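Local coordinates for V-type ATP synthase alpha chain (Nanoarchaeum equitans Kin4-M, PDB 5BN3), which belongs to the ATP synthase alpha/beta family, combining beta-barrel, barrel-sandwich, P-loop-type nucleotide-binding and C-terminal domains, at residues A[126-132]-A[143-148]; A[186-190]-A[306-310]; A[120-126]-A[151-157]. All coordinates share one frame; numbering follows the deposited sequence.

How the interactions relate
Interaction 3 encloses interaction 1 along the chain, the two meeting at Ile-126, and both close before interaction 2 opens. Interactions 1 and 3 lie in the barrel-sandwich domain with centres about 11 Å apart, one on hairpin 131-137/140-145, the other on strands 125-126 and 152-157 of a second sheet; Ile-132 packs against Ile-157 between them. In both, the first segment contains a type II turn ending in an aspartate. Interaction 2, centred about 12 Å from interaction 1, ties the loop after strand 180-183 to helix 293-309 of the nucleotide-binding domain. Ile-145 touches both Arg-188 and Asp-310. Interactions 3, 1 and 2 lie successively nearer the centre of the chain, the centres of 2 and 3 about 23 Å apart.

Interaction 1 of 3, residues A[126-132]-A[143-148]; sequences IKGGDII and RIIVPP
Val-146 fits into the bend of residues 126-132, and its two methyls meet different walls. CG1 faces the end of Ile-126 tip to tip, 3.6 Å from Ile-126 CD1, and also touches Ile-132, whose side chain crosses at about a right angle. Val-146 CG2 lies 3.4 Å from Lys-127 O, a position set by chi1 of -60°, which wedges this methyl between the backbone N and the carbonyl carbon. Ile-132 also meets Ile-144, CG2 to CG2 at 3.8 Å. The face that carries Ile-131 and Ile-145 is built differently: Ile-131 CG1 leans on Ile-145 CG2, while Ile-131 CD1 lies 3.7 Å from Arg-143 CD, against the extended aliphatic part of that arginine. The guanidinium beyond is held by Gln-311 O and by a salt bridge to Glu-141.

Backbone bonds set the spacing of these groups. Ile-132 N donates to Ile-144 O at 2.9 Å and Val-146 N to Asp-130 O at 3.0 Å, flanking the non-hydrogen-bonded pair Ile-131/Ile-145. Gly-129 N adds a more bent bond to Val-146 O. Behind it, Lys-127 to Asp-130 form a type II turn with Gly-129 in the left-handed conformation that suits glycine. Asp-130 folds back over the turn, and Lys-127 N meets Asp-130 OD2 at 2.7 Å from above the carboxylate plane. Farther out, Phe-116 of strand 114-118 touches Ile-132 and Ile-144. Together these residues form the open end of the antiparallel beta hairpin 131-137/140-145, at the edge of a sheet in the barrel-sandwich domain.

Interaction 2 of 3, residues A[186-190]-A[306-310]; sequences KPRPY and EYFRD
Arg-188 and Asp-310 anchor a salt-bridge network, completed by Arg-309, that fastens the loop after strand 180-183 to the end region of helix 293-309 of the nucleotide-binding domain. From CB onward Arg-188 runs along the helix surface. CB and CG both lie against the carboxylate of Glu-306, Arg-188 CG at 3.5 Å from Glu-306 OE1, and CD then passes Glu-306 CB. A bend at chi3 (58°) turns the head toward Asp-310. Arg-188 NE reaches Asp-310 OD2 at 2.7 Å, almost in line with the C-O bond of the carboxylate, while NH2 adds a weak bond to the same oxygen. Tyr-307 CD1 lies over one face of the guanidinium with the ring nearly perpendicular to it, and NH1 goes on to His-180 NE2.

The backbone of Arg-188 is gripped as well. Arg-188 N donates to Glu-306 OE1 at 3.0 Å, from well above the carboxylate plane, and that oxygen also holds a salt bridge to Arg-359. Arg-188 O accepts from Arg-309 NH2 at 3.1 Å and from a water that in turn accepts from Arg-309 NH1. Arg-309 turns side-on to its neighbour, NE and NH2 both donating to Asp-310 OD1, with Arg-309 NH2 at 3.0 Å on the syn side of Asp-310 OD1.

Interaction 3 of 3, residues A[120-126]-A[151-157]; sequences KKKGDTI and EGKIEEI
Gly-152 O accepts the shortest hydrogen bond between residues 120-126 and 151-157, 2.6 Å from Ile-126 N. Gly-152 N returns a bond to Ile-126 O, which makes these two a hydrogen-bonded antiparallel pair. One step along, Thr-125 and Lys-153 form the non-hydrogen-bonded pair. Beyond them Ile-154 N donates to Asp-124 O at 2.7 Å, and Ile-154 O is met at 2.7 Å by Gly-123 N. Gly-123 is the third residue of a type II beta turn from Lys-121 to Asp-124, in a conformation that favours glycine. The turn is steadied from within by Asp-124, whose OD2 receives Lys-121 N at 3.0 Å, almost perpendicularly above the carboxylate plane. This turn leads into strand 125-126, the edge strand of the second antiparallel sheet of the barrel-sandwich domain, next to strand 152-157.

Ile-154 is the main apolar link. With chi1 at -61° its CG1 lies beside its own backbone N and sends CD1 toward Lys-120 and the turn, where Ile-154 CD1 presses on Lys-120 CB at 3.4 Å, a tight carbon contact, and also touches Asp-124 CB. The side chains of Lys-120 and Ile-154 cross at about a right angle. Ile-157 adds its CD1 at 3.7 Å from Lys-120 O. The outer face is polar: the extended chain of Lys-153 passes over the turn with Lys-153 CE 3.2 Å from Gly-123 O, crossing Thr-125 obliquely. Glu-155 and Glu-156 both face Ile-170 in a classic beta bulge, and Glu-155 OE1 accepts a bond from Gly-173 N.

Interaction 1 of 3, residues A[126-132]-A[143-148]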
loop_
_atom_site.group_PDB
_atom_site.type_symbol
_atom_site.label_atom_id
_atom_site.label_comp_id
_atom_site.label_asym_id
_atom_site.label_seq_id
_atom_site.Cartn_x
_atom_site.Cartn_y
_atom_site.Cartn_z
ATOM N N ILE A 126 38.942 15.987 -46.807
ATOM C CA ILE A 126 38.112 15.091 -46.010
ATOM C C ILE A 126 37.410 15.859 -44.889
ATOM O O ILE A 126 37.960 16.821 -44.351
ATOM C CB ILE A 126 38.949 13.901 -45.451
ATOM C CG1 ILE A 126 38.075 12.662 -45.245
ATOM C CG2 ILE A 126 39.693 14.277 -44.172
ATOM C CD1 ILE A 126 38.849 11.448 -44.781
ATOM N N LYS A 127 36.182 15.458 -44.566
ATOM C CA LYS A 127 35.459 16.049 -43.440
ATOM C C LYS A 127 35.028 14.971 -42.449
ATOM O O LYS A 127 35.116 13.781 -42.746
ATOM C CB LYS A 127 34.258 16.883 -43.914
ATOM C CG LYS A 127 33.312 16.160 -44.861
ATOM C CD LYS A 127 32.289 17.111 -45.480
ATOM C CE LYS A 127 30.968 17.102 -44.722
ATOM N NZ LYS A 127 29.970 18.024 -45.336
ATOM N N GLY A 128 34.579 15.394 -41.270
ATOM C CA GLY A 128 34.228 14.471 -40.203
ATOM C C GLY A 128 33.228 13.404 -40.604
ATOM O O GLY A 128 32.222 13.692 -41.258
ATOM N N GLY A 129 33.510 12.162 -40.225
ATOM C CA GLY A 129 32.603 11.064 -40.501
ATOM C C GLY A 129 32.775 10.420 -41.865
ATOM O O GLY A 129 32.091 9.442 -42.176
ATOM N N ASP A 130 33.678 10.959 -42.681
ATOM C CA ASP A 130 33.920 10.410 -44.014
ATOM C C ASP A 130 34.565 9.025 -43.958
ATOM O O ASP A 130 35.365 8.738 -43.067
ATOM C CB ASP A 130 34.804 11.349 -44.842
ATOM C CG ASP A 130 34.051 12.553 -45.374
ATOM O OD1 ASP A 130 32.804 12.506 -45.431
ATOM O OD2 ASP A 130 34.713 13.543 -45.751
ATOM N N ILE A 131 34.212 8.173 -44.916
ATOM C CA ILE A 131 34.839 6.863 -45.046
ATOM C C ILE A 131 36.181 7.003 -45.764
ATOM O O ILE A 131 36.227 7.311 -46.956
ATOM C CB ILE A 131 33.936 5.886 -45.828
ATOM C CG1 ILE A 131 32.599 5.703 -45.104
ATOM C CG2 ILE A 131 34.626 4.546 -46.005
ATOM C CD1 ILE A 131 31.597 4.866 -45.872
ATOM N N ILE A 132 37.271 6.782 -45.034
ATOM C CA ILE A 132 38.612 6.940 -45.588
ATOM C C ILE A 132 39.102 5.640 -46.228
ATOM O O ILE A 132 40.028 5.646 -47.042
ATOM C CB ILE A 132 39.608 7.444 -44.515
ATOM C CG1 ILE A 132 40.874 8.009 -45.163
ATOM C CG2 ILE A 132 39.942 6.343 -43.514
ATOM C CD1 ILE A 132 41.795 8.699 -44.190
ATOM N N ARG A 143 33.900 -0.139 -42.285
ATOM C CA ARG A 143 34.213 1.147 -42.885
ATOM C C ARG A 143 34.926 2.057 -41.896
ATOM O O ARG A 143 34.387 2.402 -40.842
ATOM C CB ARG A 143 32.939 1.795 -43.434
ATOM C CG ARG A 143 32.378 1.035 -44.632
ATOM C CD ARG A 143 30.918 1.343 -44.896
ATOM N NE ARG A 143 30.375 0.474 -45.942
ATOM C CZ ARG A 143 29.084 0.367 -46.238
ATOM N NH1 ARG A 143 28.183 1.072 -45.569
ATOM N NH2 ARG A 143 28.691 -0.452 -47.202
ATOM N N ILE A 144 36.158 2.423 -42.236
ATOM C CA ILE A 144 36.954 3.291 -41.381
ATOM C C ILE A 144 36.491 4.730 -41.562
ATOM O O ILE A 144 36.822 5.381 -42.553
ATOM C CB ILE A 144 38.458 3.168 -41.690
ATOM C CG1 ILE A 144 38.868 1.693 -41.725
ATOM C CG2 ILE A 144 39.284 3.937 -40.665
ATOM C CD1 ILE A 144 38.568 0.934 -40.435
ATOM N N ILE A 145 35.701 5.213 -40.609
ATOM C CA ILE A 145 35.208 6.581 -40.650
ATOM C C ILE A 145 36.062 7.464 -39.750
ATOM O O ILE A 145 36.312 7.129 -38.590
ATOM C CB ILE A 145 33.718 6.667 -40.247
ATOM C CG1 ILE A 145 33.467 5.928 -38.931
ATOM C CG2 ILE A 145 32.836 6.083 -41.345
ATOM C CD1 ILE A 145 32.053 6.088 -38.407
ATOM N N VAL A 146 36.525 8.581 -40.300
ATOM C CA VAL A 146 37.339 9.519 -39.541
ATOM C C VAL A 146 36.482 10.164 -38.460
ATOM O O VAL A 146 35.268 10.300 -38.636
ATOM C CB VAL A 146 37.961 10.592 -40.461
ATOM C CG1 VAL A 146 38.842 9.942 -41.509
ATOM C CG2 VAL A 146 36.882 11.418 -41.130
ATOM N N PRO A 147 37.101 10.539 -37.327
ATOM C CA PRO A 147 36.347 11.150 -36.225
ATOM C C PRO A 147 35.571 12.380 -36.686
ATOM O O PRO A 147 36.015 13.058 -37.615
ATOM C CB PRO A 147 37.444 11.569 -35.245
ATOM C CG PRO A 147 38.569 10.629 -35.517
ATOM C CD PRO A 147 38.528 10.367 -36.995
ATOM N N PRO A 148 34.419 12.657 -36.053
ATOM C CA PRO A 148 33.582 13.804 -36.423
ATOM C C PRO A 148 34.325 15.142 -36.406
ATOM O O PRO A 148 33.927 16.060 -37.125
ATOM C CB PRO A 148 32.492 13.798 -35.347
ATOM C CG PRO A 148 32.365 12.365 -34.962
ATOM C CD PRO A 148 33.765 11.801 -35.044
#

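Interaction 2 of 3, residues A[186-190]-A[306-310]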
loop_
_atom_site.group_PDB
_atom_site.type_symbol
_atom_site.label_atom_id
_atom_site.label_comp_id
_atom_site.label_asym_id
_atom_site.label_seq_id
_atom_site.Cartn_x
_atom_site.Cartn_y
_atom_site.Cartn_z
ATOM N N LYS A 186 28.309 10.549 -24.491
ATOM C CA LYS A 186 28.045 11.570 -25.497
ATOM C C LYS A 186 27.515 10.933 -26.774
ATOM O O LYS A 186 28.202 10.119 -27.395
ATOM C CB LYS A 186 29.329 12.344 -25.797
ATOM C CG LYS A 186 29.173 13.494 -26.774
ATOM C CD LYS A 186 30.498 14.232 -26.919
ATOM C CE LYS A 186 30.406 15.361 -27.931
ATOM N NZ LYS A 186 31.719 16.045 -28.108
ATOM N N PRO A 187 26.284 11.295 -27.163
ATOM C CA PRO A 187 25.671 10.761 -28.386
ATOM C C PRO A 187 26.478 11.146 -29.619
ATOM O O PRO A 187 26.917 12.292 -29.719
ATOM C CB PRO A 187 24.307 11.459 -28.427
ATOM C CG PRO A 187 24.031 11.847 -27.008
ATOM C CD PRO A 187 25.370 12.181 -26.422
ATOM N N ARG A 188 26.679 10.207 -30.539
ATOM C CA ARG A 188 27.440 10.492 -31.752
ATOM C C ARG A 188 26.607 11.283 -32.755
ATOM O O ARG A 188 25.460 10.929 -33.037
ATOM C CB ARG A 188 27.978 9.197 -32.374
ATOM C CG ARG A 188 29.075 8.540 -31.542
ATOM C CD ARG A 188 29.553 7.222 -32.141
ATOM N NE ARG A 188 30.054 7.373 -33.507
ATOM C CZ ARG A 188 31.288 7.761 -33.819
ATOM N NH1 ARG A 188 32.160 8.050 -32.863
ATOM N NH2 ARG A 188 31.648 7.863 -35.090
ATOM N N PRO A 189 27.192 12.362 -33.299
ATOM C CA PRO A 189 26.490 13.283 -34.199
ATOM C C PRO A 189 26.119 12.650 -35.534
ATOM O O PRO A 189 26.742 11.676 -35.965
ATOM C CB PRO A 189 27.519 14.396 -34.430
ATOM C CG PRO A 189 28.839 13.730 -34.223
ATOM C CD PRO A 189 28.604 12.741 -33.114
ATOM N N TYR A 190 25.095 13.211 -36.167
ATOM C CA TYR A 190 24.652 12.802 -37.493
ATOM C C TYR A 190 24.067 14.033 -38.165
ATOM O O TYR A 190 24.025 15.103 -37.558
ATOM C CB TYR A 190 23.607 11.685 -37.397
ATOM C CG TYR A 190 22.456 11.996 -36.471
ATOM C CD1 TYR A 190 22.517 11.665 -35.126
ATOM C CD2 TYR A 190 21.305 12.611 -36.942
ATOM C CE1 TYR A 190 21.473 11.943 -34.276
ATOM C CE2 TYR A 190 20.254 12.892 -36.099
ATOM C CZ TYR A 190 20.344 12.556 -34.767
ATOM O OH TYR A 190 19.299 12.834 -33.922
ATOM N N GLU A 306 25.926 3.251 -32.398
ATOM C CA GLU A 306 25.953 4.486 -33.170
ATOM C C GLU A 306 27.121 4.479 -34.147
ATOM O O GLU A 306 27.006 4.986 -35.261
ATOM C CB GLU A 306 26.081 5.692 -32.238
ATOM C CG GLU A 306 24.847 6.005 -31.410
ATOM C CD GLU A 306 25.079 7.170 -30.468
ATOM O OE1 GLU A 306 26.211 7.299 -29.952
ATOM O OE2 GLU A 306 24.137 7.959 -30.247
ATOM N N TYR A 307 28.242 3.911 -33.714
ATOM C CA TYR A 307 29.456 3.853 -34.528
ATOM C C TYR A 307 29.239 3.083 -35.825
ATOM O O TYR A 307 29.638 3.533 -36.899
ATOM C CB TYR A 307 30.604 3.236 -33.719
ATOM C CG TYR A 307 31.843 2.913 -34.525
ATOM C CD1 TYR A 307 32.616 3.920 -35.086
ATOM C CD2 TYR A 307 32.252 1.599 -34.704
ATOM C CE1 TYR A 307 33.755 3.624 -35.817
ATOM C CE2 TYR A 307 33.387 1.295 -35.433
ATOM C CZ TYR A 307 34.133 2.311 -35.985
ATOM O OH TYR A 307 35.262 2.011 -36.709
ATOM N N PHE A 308 28.604 1.922 -35.728
ATOM C CA PHE A 308 28.331 1.129 -36.921
ATOM C C PHE A 308 27.193 1.739 -37.736
ATOM O O PHE A 308 27.152 1.599 -38.959
ATOM C CB PHE A 308 28.044 -0.326 -36.550
ATOM C CG PHE A 308 29.279 -1.125 -36.244
ATOM C CD1 PHE A 308 30.059 -1.637 -37.272
ATOM C CD2 PHE A 308 29.664 -1.365 -34.933
ATOM C CE1 PHE A 308 31.201 -2.374 -36.999
ATOM C CE2 PHE A 308 30.802 -2.102 -34.652
ATOM C CZ PHE A 308 31.573 -2.606 -35.687
ATOM N N ARG A 309 26.278 2.424 -37.056
ATOM C CA ARG A 309 25.238 3.194 -37.730
ATOM C C ARG A 309 25.865 4.279 -38.603
ATOM O O ARG A 309 25.419 4.525 -39.725
ATOM C CB ARG A 309 24.303 3.834 -36.701
ATOM C CG ARG A 309 23.241 4.749 -37.301
ATOM C CD ARG A 309 22.772 5.769 -36.282
ATOM N NE ARG A 309 23.846 6.691 -35.916
ATOM C CZ ARG A 309 23.762 7.598 -34.948
ATOM N NH1 ARG A 309 22.649 7.709 -34.233
ATOM N NH2 ARG A 309 24.794 8.388 -34.688
ATOM N N ASP A 310 26.909 4.918 -38.084
ATOM C CA ASP A 310 27.585 5.999 -38.796
ATOM C C ASP A 310 28.307 5.521 -40.059
ATOM O O ASP A 310 28.645 6.324 -40.929
ATOM C CB ASP A 310 28.569 6.710 -37.859
ATOM C CG ASP A 310 27.874 7.476 -36.750
ATOM O OD1 ASP A 310 26.672 7.791 -36.892
ATOM O OD2 ASP A 310 28.541 7.776 -35.736
HETATM O O HOH W 1 23.049 9.480 -31.873
HETATM O O HOH W 2 29.089 10.189 -35.667
HETATM O O HOH W 3 26.476 9.984 -38.268
#

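Interaction 3 of 3, residues A[120-126]-A[151-157]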
loop_
_atom_site.group_PDB
_atom_site.type_symbol
_atom_site.label_atom_id
_atom_site.label_comp_id
_atom_site.label_asym_id
_atom_site.label_seq_id
_atom_site.Cartn_x
_atom_site.Cartn_y
_atom_site.Cartn_z
ATOM N N LYS A 120 40.068 6.980 -50.464
ATOM C CA LYS A 120 40.408 8.356 -50.788
ATOM C C LYS A 120 41.822 8.411 -51.346
ATOM O O LYS A 120 42.627 7.508 -51.109
ATOM C CB LYS A 120 40.309 9.235 -49.543
ATOM C CG LYS A 120 38.971 9.190 -48.832
ATOM C CD LYS A 120 37.838 9.692 -49.711
ATOM C CE LYS A 120 37.368 11.071 -49.275
ATOM N NZ LYS A 120 35.903 11.253 -49.496
ATOM N N LYS A 121 42.119 9.468 -52.095
ATOM C CA LYS A 121 43.454 9.657 -52.641
ATOM C C LYS A 121 44.171 10.789 -51.924
ATOM O O LYS A 121 43.543 11.605 -51.251
ATOM C CB LYS A 121 43.384 9.966 -54.139
ATOM C CG LYS A 121 42.826 8.836 -54.982
ATOM C CD LYS A 121 42.776 9.225 -56.451
ATOM C CE LYS A 121 42.283 8.078 -57.319
ATOM N NZ LYS A 121 42.234 8.476 -58.753
ATOM N N LYS A 122 45.490 10.822 -52.069
ATOM C CA LYS A 122 46.298 11.922 -51.566
ATOM C C LYS A 122 45.824 13.215 -52.223
ATOM O O LYS A 122 45.549 13.241 -53.423
ATOM C CB LYS A 122 47.767 11.662 -51.902
ATOM C CG LYS A 122 48.760 12.654 -51.326
ATOM C CD LYS A 122 50.170 12.275 -51.760
ATOM C CE LYS A 122 51.172 13.371 -51.450
ATOM N NZ LYS A 122 52.481 13.112 -52.113
ATOM N N GLY A 123 45.697 14.278 -51.435
ATOM C CA GLY A 123 45.240 15.551 -51.962
ATOM C C GLY A 123 43.738 15.743 -51.870
ATOM O O GLY A 123 43.238 16.850 -52.063
ATOM N N ASP A 124 43.013 14.664 -51.589
ATOM C CA ASP A 124 41.575 14.762 -51.368
ATOM C C ASP A 124 41.300 15.538 -50.086
ATOM O O ASP A 124 42.065 15.450 -49.123
ATOM C CB ASP A 124 40.945 13.369 -51.272
ATOM C CG ASP A 124 40.770 12.708 -52.626
ATOM O OD1 ASP A 124 41.305 13.233 -53.627
ATOM O OD2 ASP A 124 40.102 11.654 -52.686
ATOM N N THR A 125 40.217 16.307 -50.079
ATOM C CA THR A 125 39.779 16.981 -48.863
ATOM C C THR A 125 38.804 16.067 -48.127
ATOM O O THR A 125 37.951 15.430 -48.750
ATOM C CB THR A 125 39.114 18.338 -49.168
ATOM O OG1 THR A 125 39.950 19.093 -50.053
ATOM C CG2 THR A 125 38.903 19.130 -47.887
ATOM N N ILE A 126 38.942 15.987 -46.807
ATOM C CA ILE A 126 38.112 15.091 -46.010
ATOM C C ILE A 126 37.410 15.859 -44.889
ATOM O O ILE A 126 37.960 16.821 -44.351
ATOM C CB ILE A 126 38.949 13.901 -45.451
ATOM C CG1 ILE A 126 38.075 12.662 -45.245
ATOM C CG2 ILE A 126 39.693 14.277 -44.172
ATOM C CD1 ILE A 126 38.849 11.448 -44.781
ATOM N N GLU A 151 39.078 17.170 -40.153
ATOM C CA GLU A 151 38.725 17.795 -41.417
ATOM C C GLU A 151 39.998 18.332 -42.055
ATOM O O GLU A 151 40.942 18.701 -41.353
ATOM C CB GLU A 151 37.732 18.938 -41.176
ATOM C CG GLU A 151 37.203 19.617 -42.434
ATOM C CD GLU A 151 36.374 20.852 -42.124
ATOM O OE1 GLU A 151 36.442 21.346 -40.978
ATOM O OE2 GLU A 151 35.653 21.332 -43.026
ATOM N N GLY A 152 40.037 18.365 -43.383
ATOM C CA GLY A 152 41.187 18.915 -44.075
ATOM C C GLY A 152 41.637 18.081 -45.253
ATOM O O GLY A 152 40.909 17.208 -45.730
ATOM N N LYS A 153 42.850 18.351 -45.723
ATOM C CA LYS A 153 43.376 17.671 -46.895
ATOM C C LYS A 153 44.209 16.457 -46.514
ATOM O O LYS A 153 44.967 16.482 -45.541
ATOM C CB LYS A 153 44.202 18.637 -47.744
ATOM C CG LYS A 153 43.898 18.545 -49.227
ATOM C CD LYS A 153 44.263 19.832 -49.947
ATOM C CE LYS A 153 43.585 19.899 -51.303
ATOM N NZ LYS A 153 43.878 21.169 -52.015
ATOM N N ILE A 154 44.054 15.388 -47.286
ATOM C CA ILE A 154 44.840 14.182 -47.083
ATOM C C ILE A 154 46.252 14.398 -47.608
ATOM O O ILE A 154 46.481 14.422 -48.819
ATOM C CB ILE A 154 44.188 12.982 -47.780
ATOM C CG1 ILE A 154 42.804 12.742 -47.178
ATOM C CG2 ILE A 154 45.051 11.743 -47.630
ATOM C CD1 ILE A 154 42.010 11.694 -47.883
ATOM N N GLU A 155 47.193 14.573 -46.687
ATOM C CA GLU A 155 48.580 14.839 -47.043
ATOM C C GLU A 155 49.310 13.528 -47.305
ATOM O O GLU A 155 50.325 13.495 -48.002
ATOM C CB GLU A 155 49.266 15.621 -45.918
ATOM C CG GLU A 155 48.526 16.892 -45.514
ATOM C CD GLU A 155 49.165 17.597 -44.330
ATOM O OE1 GLU A 155 49.693 16.904 -43.435
ATOM O OE2 GLU A 155 49.138 18.845 -44.297
ATOM N N GLU A 156 48.768 12.450 -46.746
ATOM C CA GLU A 156 49.351 11.124 -46.882
ATOM C C GLU A 156 48.288 10.079 -46.562
ATOM O O GLU A 156 47.532 10.238 -45.603
ATOM C CB GLU A 156 50.522 10.973 -45.909
ATOM C CG GLU A 156 51.714 10.237 -46.475
ATOM C CD GLU A 156 52.556 11.108 -47.382
ATOM O OE1 GLU A 156 52.715 12.310 -47.083
ATOM O OE2 GLU A 156 53.064 10.589 -48.393
ATOM N N ILE A 157 48.216 9.024 -47.367
ATOM C CA ILE A 157 47.332 7.900 -47.059
ATOM C C ILE A 157 47.919 6.584 -47.559
ATOM O O ILE A 157 48.338 6.471 -48.713
ATOM C CB ILE A 157 45.886 8.111 -47.586
ATOM C CG1 ILE A 157 44.998 6.921 -47.203
ATOM C CG2 ILE A 157 45.874 8.344 -49.089
ATOM C CD1 ILE A 157 43.535 7.110 -47.544
#